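Local coordinates for switch-activating protein 1 (Schizosaccharomyces pombe, PDB 5JDK), which forms a homodimer and binds specific DNA sequences, including the mating-type switch-activating site SAS1 and the rDNA replication fork barrier RFB1, where it blocks replication forks, at residues K39-V44 with Q114-W119. Sequence-based numbering, arbitrary orientation.
Sequences KLMRLV and QLCDEW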
loop_
_atom_site.group_PDB
_atom_site.type_symbol
_atom_site.label_atom_id
_atom_site.label_comp_id
_atom_site.label_asym_id
_atom_site.label_seq_id
_atom_site.Cartn_x
_atom_site.Cartn_y
_atom_site.Cartn_z
ATOM N N LYS A 39 8.467 -0.093 -5.432
ATOM C CA LYS A 39 8.555 -1.550 -5.529
ATOM C C LYS A 39 7.611 -2.236 -4.542
ATOM O O LYS A 39 6.923 -3.218 -4.890
ATOM C CB LYS A 39 9.992 -1.998 -5.292
ATOM C CG LYS A 39 10.941 -1.609 -6.416
ATOM C CD LYS A 39 12.370 -2.017 -6.103
ATOM C CE LYS A 39 13.298 -1.715 -7.267
ATOM N NZ LYS A 39 14.715 -2.023 -6.940
ATOM N N LEU A 40 7.573 -1.736 -3.304
ATOM C CA LEU A 40 6.715 -2.311 -2.279
ATOM C C LEU A 40 5.247 -2.195 -2.668
ATOM O O LEU A 40 4.495 -3.181 -2.596
ATOM C CB LEU A 40 6.988 -1.624 -0.946
ATOM C CG LEU A 40 6.120 -2.043 0.236
ATOM C CD1 LEU A 40 6.219 -3.528 0.495
ATOM C CD2 LEU A 40 6.531 -1.269 1.469
ATOM N N MET A 41 4.808 -0.993 -3.073
ATOM C CA MET A 41 3.400 -0.823 -3.412
ATOM C C MET A 41 3.016 -1.550 -4.694
ATOM O O MET A 41 1.870 -1.988 -4.819
ATOM C CB MET A 41 3.029 0.652 -3.455
ATOM C CG MET A 41 3.074 1.318 -2.106
ATOM S SD MET A 41 2.051 0.568 -0.838
ATOM C CE MET A 41 0.420 0.878 -1.505
ATOM N N ARG A 42 3.942 -1.708 -5.640
ATOM C CA ARG A 42 3.662 -2.563 -6.785
ATOM C C ARG A 42 3.317 -3.970 -6.327
ATOM O O ARG A 42 2.381 -4.586 -6.845
ATOM C CB ARG A 42 4.863 -2.620 -7.729
ATOM C CG ARG A 42 5.065 -1.380 -8.587
ATOM C CD ARG A 42 6.329 -1.504 -9.410
ATOM N NE ARG A 42 6.608 -0.311 -10.188
ATOM C CZ ARG A 42 7.793 -0.038 -10.721
ATOM N NH1 ARG A 42 8.809 -0.877 -10.559
ATOM N NH2 ARG A 42 7.965 1.077 -11.413
ATOM N N LEU A 43 4.080 -4.507 -5.367
ATOM C CA LEU A 43 3.782 -5.847 -4.855
ATOM C C LEU A 43 2.453 -5.895 -4.116
ATOM O O LEU A 43 1.670 -6.835 -4.289
ATOM C CB LEU A 43 4.888 -6.301 -3.914
ATOM C CG LEU A 43 6.229 -6.633 -4.538
ATOM C CD1 LEU A 43 7.241 -6.871 -3.440
ATOM C CD2 LEU A 43 6.113 -7.843 -5.446
ATOM N N VAL A 44 2.199 -4.909 -3.261
ATOM C CA VAL A 44 0.934 -4.856 -2.533
ATOM C C VAL A 44 -0.239 -4.882 -3.507
ATOM O O VAL A 44 -1.188 -5.665 -3.362
ATOM C CB VAL A 44 0.913 -3.602 -1.643
ATOM C CG1 VAL A 44 -0.466 -3.330 -1.092
ATOM C CG2 VAL A 44 1.917 -3.744 -0.500
ATOM N N GLN A 114 -0.835 6.523 -7.924
ATOM C CA GLN A 114 -1.795 5.616 -8.553
ATOM C C GLN A 114 -1.867 4.291 -7.810
ATOM O O GLN A 114 -2.961 3.739 -7.598
ATOM C CB GLN A 114 -1.424 5.394 -10.018
ATOM C CG GLN A 114 -2.435 4.558 -10.791
ATOM C CD GLN A 114 -2.344 3.067 -10.497
ATOM O OE1 GLN A 114 -3.355 2.415 -10.231
ATOM N NE2 GLN A 114 -1.132 2.522 -10.550
ATOM N N LEU A 115 -0.715 3.765 -7.402
ATOM C CA LEU A 115 -0.700 2.542 -6.610
ATOM C C LEU A 115 -1.437 2.736 -5.293
ATOM O O LEU A 115 -2.207 1.865 -4.869
ATOM C CB LEU A 115 0.744 2.108 -6.370
ATOM C CG LEU A 115 1.483 1.636 -7.614
ATOM C CD1 LEU A 115 2.978 1.600 -7.359
ATOM C CD2 LEU A 115 0.995 0.259 -8.040
ATOM N N CYS A 116 -1.209 3.870 -4.637
ATOM C CA CYS A 116 -1.902 4.159 -3.397
ATOM C C CYS A 116 -3.410 4.270 -3.611
ATOM O O CYS A 116 -4.195 3.786 -2.791
ATOM C CB CYS A 116 -1.347 5.437 -2.779
ATOM S SG CYS A 116 0.344 5.278 -2.164
ATOM N N ASP A 117 -3.841 4.915 -4.692
ATOM C CA ASP A 117 -5.269 4.994 -4.982
ATOM C C ASP A 117 -5.869 3.598 -5.114
ATOM O O ASP A 117 -6.956 3.316 -4.582
ATOM C CB ASP A 117 -5.471 5.779 -6.279
ATOM C CG ASP A 117 -6.912 5.799 -6.719
ATOM O OD1 ASP A 117 -7.722 6.492 -6.076
ATOM O OD2 ASP A 117 -7.241 5.100 -7.698
ATOM N N GLU A 118 -5.165 2.702 -5.810
ATOM C CA GLU A 118 -5.687 1.357 -6.018
ATOM C C GLU A 118 -5.734 0.576 -4.705
ATOM O O GLU A 118 -6.694 -0.163 -4.436
ATOM C CB GLU A 118 -4.838 0.661 -7.081
ATOM C CG GLU A 118 -5.394 -0.659 -7.523
ATOM C CD GLU A 118 -4.784 -1.212 -8.798
ATOM O OE1 GLU A 118 -4.074 -0.478 -9.496
ATOM O OE2 GLU A 118 -5.050 -2.388 -9.091
ATOM N N TRP A 119 -4.723 0.743 -3.857
ATOM C CA TRP A 119 -4.727 0.067 -2.563
ATOM C C TRP A 119 -5.811 0.619 -1.645
ATOM O O TRP A 119 -6.531 -0.151 -0.986
ATOM C CB TRP A 119 -3.346 0.173 -1.912
ATOM C CG TRP A 119 -3.223 -0.631 -0.659
ATOM C CD1 TRP A 119 -2.814 -0.190 0.561
ATOM C CD2 TRP A 119 -3.512 -2.036 -0.501
ATOM N NE1 TRP A 119 -2.817 -1.226 1.465
ATOM C CE2 TRP A 119 -3.247 -2.365 0.837
ATOM C CE3 TRP A 119 -3.954 -3.043 -1.362
ATOM C CZ2 TRP A 119 -3.425 -3.656 1.341
ATOM C CZ3 TRP A 119 -4.127 -4.323 -0.860
ATOM C CH2 TRP A 119 -3.856 -4.617 0.474
#
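Segments 39-44 and 114-119, on helices 34-46 and 107-131, run in the same general direction, with Met41 facing Leu115 and Val44 facing Trp119; their axes approach to 9.5 Å at an angle of 33°. The contact is almost wholly apolar. Val44 places CG1 over one face of the Trp119 indole. This methyl lies 3.4 Å from the centroid of the six-membered ring of Trp119, 14° off the ring normal, which makes a close CH-pi contact. Two torsions set the pair up: CG1 of Val44 is anti to its backbone N (chi1 168°), and CG of Trp119 is likewise anti to its own. Met41 lies one turn earlier. Its chain bends at chi2 and chi3, and CE ends 3.9 Å from Trp119 CB, the two side chains crossing at about a right angle. The same methyl lies 4.4 Å from Cys116 SG. Closer to the backbone, CB of Met41 meets CB of Leu115 at 4.0 Å. The end of Leu115 lies against the same helix: its CD1 touches Arg42 CG at 3.8 Å, and its CD2 lies near the Met41 carbonyl oxygen. Arg42 offers its aliphatic part at the exposed border of the contact, while its NE forms a salt bridge with Glu111 on the same helix as Leu115. The contact belongs to the N-terminal DNA-binding domain, an all-helical unit of the helix-turn-helix clan, and lies near its centre. Helix 56-71 supplies Phe59, whose ring meets the Trp119 indole with the planes nearly parallel, and Tyr60, which also touches Trp119. Helix 78-98 brings Ile85 against Val44, and Ile88 and Tyr92 against Cys116, so helices 34-46 and 107-131 join both middle helices in one core.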